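Local coordinates for protein ATP-dependent RNA helicase HrpB (Escherichia coli, PDB 6EUD) that hydrolyses ATP to ADP and phosphate and binds single-stranded RNA, as a bacterial DExH-box NTPase of the DEAH/RHA helicase type, at residues K622-L627 against E665-P670; Q613-G618 against T673-L678; L638-A643 against P653-E658; R589-G594 against K599-A604. All coordinates share one frame; numbering follows the deposited sequence.

From the N terminus, contact 4 comes first: 589-594 turns back on 599-604 in a beta hairpin, with only four residues, mostly strand, between the two segments. The chain then enters helix 608-622, and three further contacts close round one another without crossing. Contact 2 spans the widest loop, bringing 613-618 to 673-678; contact 1 lies within it, joining the end of that helix to 665-670; contact 3 is innermost, folding 653-658 back on helix 631-646. Contacts 1 and 2 touch through Q613 and E665 and through L616 packing on L668 and L669, while L624 reaches D657 of contact 3. Contact 4 stays within the three-stranded sheet; contacts 1 to 3 tie together the helices and loops after it.

Contact 1. Residues K622-L627 against E665-P670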
loop_
_atom_site.group_PDB
_atom_site.type_symbol
_atom_site.label_atom_id
_atom_site.label_comp_id
_atom_site.label_asym_id
_atom_site.label_seq_id
_atom_site.Cartn_x
_atom_site.Cartn_y
_atom_site.Cartn_z
ATOM N N LYS A 622 -6.434 31.098 -7.247
ATOM C CA LYS A 622 -6.059 31.871 -8.430
ATOM C C LYS A 622 -4.616 31.638 -8.873
ATOM O O LYS A 622 -4.246 31.969 -10.003
ATOM C CB LYS A 622 -6.282 33.365 -8.178
ATOM C CG LYS A 622 -7.736 33.759 -8.079
ATOM C CD LYS A 622 -8.461 33.349 -9.331
ATOM C CE LYS A 622 -9.824 34.001 -9.436
ATOM N NZ LYS A 622 -10.700 33.562 -8.344
ATOM N N GLY A 623 -3.807 31.078 -7.981
ATOM C CA GLY A 623 -2.409 30.829 -8.270
ATOM C C GLY A 623 -1.492 31.948 -7.793
ATOM O O GLY A 623 -1.936 33.049 -7.469
ATOM N N LEU A 624 -0.198 31.666 -7.759
ATOM C CA LEU A 624 0.784 32.627 -7.278
ATOM C C LEU A 624 0.865 33.903 -8.121
ATOM O O LEU A 624 1.373 34.928 -7.671
ATOM C CB LEU A 624 2.153 31.970 -7.229
ATOM C CG LEU A 624 2.245 30.836 -6.237
ATOM C CD1 LEU A 624 3.622 30.216 -6.366
ATOM C CD2 LEU A 624 2.017 31.388 -4.841
ATOM N N SER A 625 0.369 33.825 -9.345
ATOM C CA SER A 625 0.333 34.957 -10.248
ATOM C C SER A 625 -0.298 36.238 -9.680
ATOM O O SER A 625 -0.051 37.315 -10.213
ATOM C CB SER A 625 -0.413 34.533 -11.515
ATOM O OG SER A 625 -1.134 35.597 -12.102
ATOM N N VAL A 626 -1.118 36.143 -8.629
ATOM C CA VAL A 626 -1.735 37.361 -8.076
ATOM C C VAL A 626 -0.768 38.143 -7.192
ATOM O O VAL A 626 -1.045 39.277 -6.825
ATOM C CB VAL A 626 -3.025 37.080 -7.243
ATOM C CG1 VAL A 626 -4.185 36.653 -8.148
ATOM C CG2 VAL A 626 -2.764 36.073 -6.122
ATOM N N LEU A 627 0.357 37.527 -6.853
ATOM C CA LEU A 627 1.407 38.203 -6.107
ATOM C C LEU A 627 2.279 39.001 -7.065
ATOM O O LEU A 627 2.186 38.832 -8.293
ATOM C CB LEU A 627 2.247 37.190 -5.336
ATOM C CG LEU A 627 1.370 36.392 -4.375
ATOM C CD1 LEU A 627 2.176 35.315 -3.708
ATOM C CD2 LEU A 627 0.730 37.344 -3.362
ATOM N N GLU A 665 0.967 29.846 4.581
ATOM C CA GLU A 665 0.866 30.148 6.003
ATOM C C GLU A 665 2.248 30.367 6.631
ATOM O O GLU A 665 2.434 31.236 7.482
ATOM C CB GLU A 665 0.118 29.013 6.727
ATOM C CG GLU A 665 -1.406 28.986 6.478
ATOM C CD GLU A 665 -1.792 28.441 5.097
ATOM O OE1 GLU A 665 -0.947 27.780 4.441
ATOM O OE2 GLU A 665 -2.945 28.675 4.658
ATOM N N THR A 666 3.234 29.593 6.196
ATOM C CA THR A 666 4.557 29.691 6.795
ATOM C C THR A 666 5.410 30.826 6.174
ATOM O O THR A 666 5.989 31.621 6.912
ATOM C CB THR A 666 5.303 28.337 6.705
ATOM O OG1 THR A 666 5.487 27.972 5.336
ATOM C CG2 THR A 666 4.488 27.257 7.350
ATOM N N TRP A 667 5.466 30.938 4.843
ATOM C CA TRP A 667 6.360 31.932 4.231
ATOM C C TRP A 667 5.730 33.290 3.897
ATOM O O TRP A 667 6.443 34.303 3.853
ATOM C CB TRP A 667 7.022 31.354 2.962
ATOM C CG TRP A 667 6.150 31.171 1.750
ATOM C CD1 TRP A 667 5.367 30.095 1.470
ATOM C CD2 TRP A 667 6.021 32.060 0.623
ATOM N NE1 TRP A 667 4.733 30.262 0.256
ATOM C CE2 TRP A 667 5.120 31.460 -0.285
ATOM C CE3 TRP A 667 6.566 33.310 0.302
ATOM C CZ2 TRP A 667 4.751 32.069 -1.499
ATOM C CZ3 TRP A 667 6.203 33.915 -0.903
ATOM C CH2 TRP A 667 5.301 33.295 -1.788
ATOM N N LEU A 668 4.416 33.327 3.669
ATOM C CA LEU A 668 3.783 34.542 3.164
ATOM C C LEU A 668 2.959 35.264 4.209
ATOM O O LEU A 668 3.014 36.493 4.307
ATOM C CB LEU A 668 2.902 34.231 1.956
ATOM C CG LEU A 668 2.311 35.524 1.386
ATOM C CD1 LEU A 668 3.458 36.470 0.974
ATOM C CD2 LEU A 668 1.346 35.254 0.212
ATOM N N LEU A 669 2.185 34.503 4.980
ATOM C CA LEU A 669 1.310 35.072 6.009
ATOM C C LEU A 669 2.025 35.981 7.031
ATOM O O LEU A 669 1.492 37.041 7.349
ATOM C CB LEU A 669 0.555 33.950 6.741
ATOM C CG LEU A 669 -0.352 34.348 7.916
ATOM C CD1 LEU A 669 -1.424 35.356 7.503
ATOM C CD2 LEU A 669 -0.980 33.098 8.521
ATOM N N PRO A 670 3.225 35.593 7.538
ATOM C CA PRO A 670 3.898 36.489 8.492
ATOM C C PRO A 670 4.061 37.921 7.999
ATOM O O PRO A 670 4.123 38.825 8.825
ATOM C CB PRO A 670 5.278 35.848 8.661
ATOM C CG PRO A 670 5.041 34.418 8.415
ATOM C CD PRO A 670 3.993 34.346 7.346
#
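L627 and L668 mark the closest backbone approach, their CA atoms 10.2 Å apart, so the gap is bridged by side chains alone and no hydrogen bond crosses it. L627 and L668 reach toward each other tip to tip: CD1 of L627 lies 4.0 Å from CD2 of L668, and its other methyl, CD2, is 4.2 Å from that same CD2 of L668. The CD1 branch of L627 also meets CH2 of W667 at 4.2 Å, approaching the indole obliquely. L624 comes at the ring's edge, near its plane, with CD2 4.4 Å from CZ2 of W667. CG of W667 stands between the backbone N and the carbonyl carbon (chi1 72°), which folds the indole back over its own neighbour: CB of L668 sits over the ring centre, 4.0 Å above the plane. The contact belongs to the helical region after the connector sheet, where helix 608-622 gives way at G623, the first residue past it, with positive phi, and a 3-10 turn follows, held by L627 N to L624 O at 2.9 Å. There the turn faces the end of helix 664-667. NE1 of W667 is hydrogen-bonded to L660 O, which gives the buried ring its polar partner and helps to hold its rotation. L668 also packs on I619 of helix 608-622, while I686 and A689 of helix 686-692 touch L627 and W667 respectively.

Contact 2. Residues Q613-G618 against T673-L678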
loop_
_atom_site.group_PDB
_atom_site.type_symbol
_atom_site.label_atom_id
_atom_site.label_comp_id
_atom_site.label_asym_id
_atom_site.label_seq_id
_atom_site.Cartn_x
_atom_site.Cartn_y
_atom_site.Cartn_z
ATOM N N GLN A 613 -6.132 34.874 6.139
ATOM C CA GLN A 613 -6.273 33.464 5.862
ATOM C C GLN A 613 -7.162 33.270 4.629
ATOM O O GLN A 613 -6.835 32.467 3.745
ATOM C CB GLN A 613 -6.840 32.722 7.077
ATOM C CG GLN A 613 -6.822 31.194 6.926
ATOM C CD GLN A 613 -5.392 30.607 6.826
ATOM O OE1 GLN A 613 -4.483 31.030 7.549
ATOM N NE2 GLN A 613 -5.204 29.637 5.926
ATOM N N ALA A 614 -8.262 34.019 4.554
ATOM C CA ALA A 614 -9.181 33.893 3.419
ATOM C C ALA A 614 -8.482 34.274 2.109
ATOM O O ALA A 614 -8.757 33.692 1.060
ATOM C CB ALA A 614 -10.437 34.743 3.631
ATOM N N MET A 615 -7.573 35.242 2.170
ATOM C CA MET A 615 -6.799 35.638 0.997
ATOM C C MET A 615 -5.815 34.544 0.550
ATOM O O MET A 615 -5.613 34.345 -0.666
ATOM C CB MET A 615 -6.044 36.935 1.286
ATOM C CG MET A 615 -6.928 38.168 1.377
ATOM S SD MET A 615 -5.960 39.659 1.736
ATOM C CE MET A 615 -7.228 40.927 1.675
ATOM N N LEU A 616 -5.187 33.863 1.517
ATOM C CA LEU A 616 -4.305 32.731 1.204
ATOM C C LEU A 616 -5.044 31.662 0.411
ATOM O O LEU A 616 -4.501 31.117 -0.559
ATOM C CB LEU A 616 -3.720 32.104 2.474
ATOM C CG LEU A 616 -2.763 32.950 3.322
ATOM C CD1 LEU A 616 -2.082 32.077 4.336
ATOM C CD2 LEU A 616 -1.743 33.631 2.457
ATOM N N ASN A 617 -6.278 31.357 0.828
ATOM C CA ASN A 617 -7.110 30.400 0.113
ATOM C C ASN A 617 -7.479 30.888 -1.290
ATOM O O ASN A 617 -7.616 30.094 -2.232
ATOM C CB ASN A 617 -8.382 30.102 0.913
ATOM C CG ASN A 617 -8.104 29.327 2.193
ATOM O OD1 ASN A 617 -7.202 28.500 2.240
ATOM N ND2 ASN A 617 -8.887 29.588 3.230
ATOM N N GLY A 618 -7.640 32.199 -1.425
ATOM C CA GLY A 618 -7.915 32.802 -2.712
ATOM C C GLY A 618 -6.721 32.641 -3.633
ATOM O O GLY A 618 -6.874 32.409 -4.837
ATOM N N THR A 673 0.809 41.685 7.628
ATOM C CA THR A 673 0.310 42.668 8.573
ATOM C C THR A 673 -0.035 43.960 7.839
ATOM O O THR A 673 0.776 44.486 7.076
ATOM C CB THR A 673 1.333 42.955 9.681
ATOM O OG1 THR A 673 1.802 41.713 10.225
ATOM C CG2 THR A 673 0.700 43.794 10.787
ATOM N N GLY A 674 -1.248 44.453 8.052
ATOM C CA GLY A 674 -1.662 45.698 7.441
ATOM C C GLY A 674 -2.247 45.558 6.048
ATOM O O GLY A 674 -2.732 46.538 5.480
ATOM N N VAL A 675 -2.197 44.356 5.483
ATOM C CA VAL A 675 -2.897 44.102 4.230
ATOM C C VAL A 675 -4.396 44.005 4.502
ATOM O O VAL A 675 -4.855 43.065 5.142
ATOM C CB VAL A 675 -2.419 42.815 3.550
ATOM C CG1 VAL A 675 -3.233 42.554 2.293
ATOM C CG2 VAL A 675 -0.935 42.894 3.230
ATOM N N HIS A 676 -5.154 44.980 4.013
ATOM C CA HIS A 676 -6.582 45.056 4.316
ATOM C C HIS A 676 -7.457 44.939 3.062
ATOM O O HIS A 676 -8.675 45.063 3.130
ATOM C CB HIS A 676 -6.905 46.374 5.039
ATOM C CG HIS A 676 -6.133 46.588 6.295
ATOM N ND1 HIS A 676 -6.268 45.805 7.423
ATOM C CD2 HIS A 676 -5.216 47.554 6.630
ATOM C CE1 HIS A 676 -5.466 46.246 8.366
ATOM N NE2 HIS A 676 -4.830 47.300 7.926
ATOM N N SER A 677 -6.834 44.722 1.911
ATOM C CA SER A 677 -7.564 44.672 0.645
ATOM C C SER A 677 -6.827 43.799 -0.335
ATOM O O SER A 677 -5.607 43.641 -0.229
ATOM C CB SER A 677 -7.724 46.062 0.034
ATOM O OG SER A 677 -6.469 46.563 -0.420
ATOM N N LEU A 678 -7.552 43.253 -1.305
ATOM C CA LEU A 678 -6.918 42.461 -2.358
ATOM C C LEU A 678 -5.849 43.272 -3.082
ATOM O O LEU A 678 -4.882 42.713 -3.582
ATOM C CB LEU A 678 -7.969 41.932 -3.342
ATOM C CG LEU A 678 -8.699 40.657 -2.894
ATOM C CD1 LEU A 678 -9.673 40.204 -3.945
ATOM C CD2 LEU A 678 -7.702 39.557 -2.623
#
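M615 fills the tight part of this contact, its thioether laid out from helix 608-622 against the irregular segment 673-678. With CG anti to the carbonyl carbon (chi1 -71°) and the chain extended beyond it, CE is carried onto the backbone of the other segment. It lies 3.5 Å from S677 C, directly above the plane of the S677-L678 peptide, and 3.8 Å from L678 N. Further back along the side chain, SD touches CG1 of V675 at 4.0 Å, the two residues meeting at a slant, and CG of M615 is 4.3 Å from CD2 of L678. One buried methionine thus spans everything from V675 to L678. The outer side is looser. H676 and S677 turn their CB atoms away from the helix, and the exposed imidazole of H676 rests one face on the segment's own backbone, with G674 C 3.6 Å above it and offset toward the rim; its ND1 makes a weak hydrogen bond to E608. The contact packs the loop between helices 664-667 and 686-692, in the helicase C-terminal family region, on helix 608-622, which follows the connector sheet; H612 NE2 also hydrogen-bonds V675 O, and M672 touches M615. Because the two segments share no hydrogen bond, their fit rests on the shape of an extended thioether lying against methyls and a peptide face, a nonpolar and largely directionless hold.

Contact 3. Residues L638-A643 against P653-E658; sequences LRLLCA and PAVDDE
The P653 ring, the nearest thing to a flat group here, meets L640 with its rim: CG lies 4.4 Å from CD2 of L640. The motif is a helix-loop-helix connection: the chain leaves helix 631-646, reverses, and lays 653-655 along that helix just before helix 657-662 begins. V655 is the centre of the packing, and the CA atoms of V655 and L641 come within 6.8 Å. The two methyls of V655 divide the work. CG1, anti to the carbonyl carbon (chi1 -69°), meets CD1 of L640 at 3.8 Å, the two side chains crossing at about a right angle. CG2 fits between the two leucines, 3.5 Å from CD2 of L641 and 3.9 Å from CB of L640. L640 is buried and also touches L702 of helix 696-705, whereas L641 lies nearer the surface. P653 also packs on L694, so the loop has further neighbours beyond helix 631-646. D656 takes the N-cap position of helix 657-662, its side chain capping a backbone N in the first turn, and its OD1 is also hydrogen-bonded to S659 OG. A weak hydrogen bond from R637 NH1 to V655 O adds a polar tie back to helix 631-646. No direct hydrogen bond links the two segments, but a water donates to both backbones: to P653 O at 2.6 Å and, weakly, to L640 O at 2.9 Å.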
loop_
_atom_site.group_PDB
_atom_site.type_symbol
_atom_site.label_atom_id
_atom_site.label_comp_id
_atom_site.label_asym_id
_atom_site.label_seq_id
_atom_site.Cartn_x
_atom_site.Cartn_y
_atom_site.Cartn_z
ATOM N N LEU A 638 14.509 31.162 -8.833
ATOM C CA LEU A 638 15.328 30.349 -9.718
ATOM C C LEU A 638 16.698 30.024 -9.081
ATOM O O LEU A 638 17.205 28.900 -9.211
ATOM C CB LEU A 638 15.499 31.061 -11.064
ATOM C CG LEU A 638 14.241 31.119 -11.928
ATOM C CD1 LEU A 638 14.410 31.990 -13.172
ATOM C CD2 LEU A 638 13.863 29.710 -12.325
ATOM N N ARG A 639 17.295 30.985 -8.379
ATOM C CA ARG A 639 18.564 30.716 -7.699
ATOM C C ARG A 639 18.410 29.652 -6.627
ATOM O O ARG A 639 19.314 28.829 -6.425
ATOM C CB ARG A 639 19.128 31.997 -7.095
ATOM C CG ARG A 639 19.701 32.906 -8.176
ATOM C CD ARG A 639 19.812 34.349 -7.708
ATOM N NE ARG A 639 20.780 34.437 -6.620
ATOM C CZ ARG A 639 20.749 35.382 -5.696
ATOM N NH1 ARG A 639 19.793 36.307 -5.730
ATOM N NH2 ARG A 639 21.645 35.379 -4.722
ATOM N N LEU A 640 17.265 29.656 -5.939
ATOM C CA LEU A 640 16.972 28.614 -4.947
ATOM C C LEU A 640 16.840 27.231 -5.603
ATOM O O LEU A 640 17.322 26.230 -5.066
ATOM C CB LEU A 640 15.705 28.962 -4.164
ATOM C CG LEU A 640 15.963 30.103 -3.174
ATOM C CD1 LEU A 640 14.655 30.607 -2.534
ATOM C CD2 LEU A 640 16.982 29.642 -2.116
ATOM N N LEU A 641 16.212 27.189 -6.774
ATOM C CA LEU A 641 16.084 25.954 -7.522
ATOM C C LEU A 641 17.466 25.448 -7.909
ATOM O O LEU A 641 17.743 24.254 -7.745
ATOM C CB LEU A 641 15.238 26.135 -8.784
ATOM C CG LEU A 641 13.733 26.329 -8.638
ATOM C CD1 LEU A 641 13.079 26.509 -10.021
ATOM C CD2 LEU A 641 13.111 25.167 -7.872
ATOM N N CYS A 642 18.321 26.348 -8.423
ATOM C CA CYS A 642 19.660 25.955 -8.890
ATOM C C CYS A 642 20.576 25.532 -7.749
ATOM O O CYS A 642 21.302 24.557 -7.888
ATOM C CB CYS A 642 20.306 27.088 -9.687
ATOM S SG CYS A 642 19.449 27.315 -11.261
ATOM N N ALA A 643 20.531 26.248 -6.627
ATOM C CA ALA A 643 21.276 25.857 -5.419
ATOM C C ALA A 643 20.981 24.424 -5.005
ATOM O O ALA A 643 21.887 23.697 -4.597
ATOM C CB ALA A 643 20.956 26.802 -4.255
ATOM N N PRO A 653 15.235 25.283 0.620
ATOM C CA PRO A 653 13.775 25.154 0.582
ATOM C C PRO A 653 13.238 24.845 -0.804
ATOM O O PRO A 653 13.731 25.358 -1.802
ATOM C CB PRO A 653 13.286 26.531 1.054
ATOM C CG PRO A 653 14.388 27.438 0.737
ATOM C CD PRO A 653 15.641 26.641 0.999
ATOM N N ALA A 654 12.229 23.992 -0.854
ATOM C CA ALA A 654 11.499 23.774 -2.077
ATOM C C ALA A 654 10.756 25.064 -2.428
ATOM O O ALA A 654 10.173 25.710 -1.558
ATOM C CB ALA A 654 10.539 22.612 -1.928
ATOM N N VAL A 655 10.800 25.440 -3.698
ATOM C CA VAL A 655 10.174 26.666 -4.150
ATOM C C VAL A 655 9.456 26.442 -5.467
ATOM O O VAL A 655 9.304 27.357 -6.264
ATOM C CB VAL A 655 11.206 27.802 -4.312
ATOM C CG1 VAL A 655 11.726 28.226 -2.952
ATOM C CG2 VAL A 655 12.348 27.354 -5.227
ATOM N N ASP A 656 9.004 25.215 -5.689
ATOM C CA ASP A 656 8.090 24.931 -6.794
ATOM C C ASP A 656 6.708 25.469 -6.440
ATOM O O ASP A 656 6.409 25.650 -5.260
ATOM C CB ASP A 656 8.038 23.436 -7.057
ATOM C CG ASP A 656 7.655 22.660 -5.822
ATOM O OD1 ASP A 656 8.488 22.572 -4.890
ATOM O OD2 ASP A 656 6.525 22.132 -5.787
ATOM N N ASP A 657 5.871 25.702 -7.446
ATOM C CA ASP A 657 4.557 26.296 -7.234
ATOM C C ASP A 657 3.741 25.579 -6.171
ATOM O O ASP A 657 3.150 26.227 -5.300
ATOM C CB ASP A 657 3.774 26.341 -8.544
ATOM C CG ASP A 657 4.031 27.612 -9.322
ATOM O OD1 ASP A 657 5.158 28.149 -9.234
ATOM O OD2 ASP A 657 3.111 28.083 -10.023
ATOM N N GLU A 658 3.726 24.253 -6.195
ATOM C CA GLU A 658 2.882 23.552 -5.233
ATOM C C GLU A 658 3.407 23.643 -3.794
ATOM O O GLU A 658 2.612 23.811 -2.873
ATOM C CB GLU A 658 2.691 22.091 -5.635
ATOM C CG GLU A 658 1.409 21.497 -5.046
ATOM C CD GLU A 658 1.203 20.025 -5.383
ATOM O OE1 GLU A 658 1.915 19.506 -6.270
ATOM O OE2 GLU A 658 0.321 19.389 -4.755
HETATM O O HOH W 1 15.056 24.864 -3.933
#

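Contact 4. Residues R589-G594 against K599-A604; sequences RRLQIG and KVQPLA
R589 and Q601 run side by side and point the same way on one face of an antiparallel beta hairpin, formed by the middle strand 584-593 and the edge strand 596-602 of the three-stranded connector sheet. The strand segments run at 164° to each other, and R589 and Q601 form a hydrogen-bonded pair, with R589 N to Q601 O at 2.6 Å and Q601 N to R589 O at 2.8 Å. CG of Q601, standing between the backbone N and the carbonyl carbon (chi1 51°), lies 3.7 Å from CB of R589, and OE1 of Q601 runs alongside the arginine methylenes, 3.9 Å from CD. The amide and guanidinium planes are 89° apart. L603, just past the strand, crosses R589 at about a right angle; its CD1 lies over one face of the guanidinium and 4.0 Å from CB of R589. The charged end is held elsewhere, by salt bridges to D574 and E610. With an alanine in place of Q601, CG and the amide are gone, and the middle of the R589 chain would probably lose packing and gain room to move, though the salt bridges still hold its end. The L591 and K599 side chains also lie side by side, pointing the same way, CD1 of L591 to CE of K599 at 3.9 Å. On the reverse face R590 lies beside V600, its CG 3.8 Å from CG1 of V600. In the L591-K599 pair the return hydrogen bond is weak, K599 N to L591 O at 3.4 Å.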
loop_
_atom_site.group_PDB
_atom_site.type_symbol
_atom_site.label_atom_id
_atom_site.label_comp_id
_atom_site.label_asym_id
_atom_site.label_seq_id
_atom_site.Cartn_x
_atom_site.Cartn_y
_atom_site.Cartn_z
ATOM N N ARG A 589 -17.806 32.084 3.022
ATOM C CA ARG A 589 -17.405 31.142 4.069
ATOM C C ARG A 589 -18.008 29.768 3.764
ATOM O O ARG A 589 -19.220 29.666 3.505
ATOM C CB ARG A 589 -17.848 31.636 5.450
ATOM C CG ARG A 589 -17.795 30.589 6.550
ATOM C CD ARG A 589 -17.807 31.258 7.910
ATOM N NE ARG A 589 -16.523 31.897 8.193
ATOM C CZ ARG A 589 -16.293 32.720 9.213
ATOM N NH1 ARG A 589 -17.262 33.030 10.059
ATOM N NH2 ARG A 589 -15.087 33.246 9.378
ATOM N N ARG A 590 -17.159 28.733 3.768
ATOM C CA ARG A 590 -17.598 27.365 3.516
ATOM C C ARG A 590 -17.445 26.478 4.760
ATOM O O ARG A 590 -16.346 26.338 5.313
ATOM C CB ARG A 590 -16.818 26.765 2.338
ATOM C CG ARG A 590 -17.373 25.433 1.821
ATOM C CD ARG A 590 -16.350 24.623 1.022
ATOM N NE ARG A 590 -15.625 25.453 0.063
ATOM C CZ ARG A 590 -16.028 25.716 -1.181
ATOM N NH1 ARG A 590 -17.169 25.216 -1.648
ATOM N NH2 ARG A 590 -15.283 26.486 -1.964
ATOM N N LEU A 591 -18.550 25.894 5.214
ATOM C CA LEU A 591 -18.463 24.834 6.213
ATOM C C LEU A 591 -18.327 23.497 5.480
ATOM O O LEU A 591 -19.125 23.222 4.534
ATOM C CB LEU A 591 -19.687 24.853 7.125
ATOM C CG LEU A 591 -19.822 26.167 7.907
ATOM C CD1 LEU A 591 -20.997 26.156 8.896
ATOM C CD2 LEU A 591 -18.516 26.438 8.613
ATOM N N GLN A 592 -17.329 22.670 5.833
ATOM C CA GLN A 592 -17.232 21.479 4.999
ATOM C C GLN A 592 -17.019 20.251 5.960
ATOM O O GLN A 592 -16.506 20.357 7.097
ATOM C CB GLN A 592 -16.093 21.606 3.990
ATOM C CG GLN A 592 -14.742 21.744 4.726
ATOM C CD GLN A 592 -13.719 22.603 4.001
ATOM O OE1 GLN A 592 -13.002 22.158 3.097
ATOM N NE2 GLN A 592 -13.484 23.811 4.607
ATOM N N ILE A 593 -17.523 19.098 5.556
ATOM C CA ILE A 593 -17.169 17.851 6.198
ATOM C C ILE A 593 -16.243 17.109 5.252
ATOM O O ILE A 593 -16.688 16.527 4.264
ATOM C CB ILE A 593 -18.398 17.012 6.521
ATOM C CG1 ILE A 593 -19.326 17.769 7.475
ATOM C CG2 ILE A 593 -17.963 15.752 7.171
ATOM C CD1 ILE A 593 -20.581 17.051 7.775
ATOM N N GLY A 594 -14.945 17.170 5.524
ATOM C CA GLY A 594 -13.973 16.665 4.570
ATOM C C GLY A 594 -14.078 17.442 3.271
ATOM O O GLY A 594 -14.006 18.665 3.282
ATOM N N LYS A 599 -22.312 23.888 3.737
ATOM C CA LYS A 599 -22.946 25.183 3.621
ATOM C C LYS A 599 -21.965 26.198 3.049
ATOM O O LYS A 599 -20.765 26.140 3.322
ATOM C CB LYS A 599 -23.471 25.643 4.983
ATOM C CG LYS A 599 -24.483 26.763 4.881
ATOM C CD LYS A 599 -25.017 27.188 6.241
ATOM C CE LYS A 599 -23.962 27.917 7.054
ATOM N NZ LYS A 599 -24.555 28.521 8.283
ATOM N N VAL A 600 -22.481 27.109 2.233
ATOM C CA VAL A 600 -21.712 28.256 1.782
ATOM C C VAL A 600 -22.485 29.520 2.118
ATOM O O VAL A 600 -23.686 29.610 1.880
ATOM C CB VAL A 600 -21.403 28.197 0.270
ATOM C CG1 VAL A 600 -20.202 27.317 0.017
ATOM C CG2 VAL A 600 -22.588 27.693 -0.502
ATOM N N GLN A 601 -21.789 30.490 2.697
ATOM C CA GLN A 601 -22.427 31.719 3.139
ATOM C C GLN A 601 -21.555 32.912 2.807
ATOM O O GLN A 601 -20.341 32.774 2.686
ATOM C CB GLN A 601 -22.716 31.661 4.645
ATOM C CG GLN A 601 -21.519 31.262 5.513
ATOM C CD GLN A 601 -21.854 31.215 7.005
ATOM O OE1 GLN A 601 -21.550 30.236 7.694
ATOM N NE2 GLN A 601 -22.473 32.278 7.507
ATOM N N PRO A 602 -22.175 34.092 2.642
ATOM C CA PRO A 602 -21.376 35.302 2.419
ATOM C C PRO A 602 -20.504 35.617 3.626
ATOM O O PRO A 602 -20.933 35.477 4.771
ATOM C CB PRO A 602 -22.432 36.389 2.182
ATOM C CG PRO A 602 -23.695 35.840 2.746
ATOM C CD PRO A 602 -23.622 34.363 2.566
ATOM N N LEU A 603 -19.271 36.019 3.361
ATOM C CA LEU A 603 -18.331 36.301 4.432
ATOM C C LEU A 603 -18.759 37.536 5.226
ATOM O O LEU A 603 -18.783 38.654 4.697
ATOM C CB LEU A 603 -16.919 36.486 3.861
ATOM C CG LEU A 603 -15.726 36.334 4.807
ATOM C CD1 LEU A 603 -15.729 34.981 5.488
ATOM C CD2 LEU A 603 -14.443 36.519 4.045
ATOM N N ALA A 604 -19.116 37.325 6.493
ATOM C CA ALA A 604 -19.382 38.434 7.408
ATOM C C ALA A 604 -18.086 39.200 7.658
ATOM O O ALA A 604 -17.005 38.680 7.376
ATOM C CB ALA A 604 -19.971 37.929 8.720
#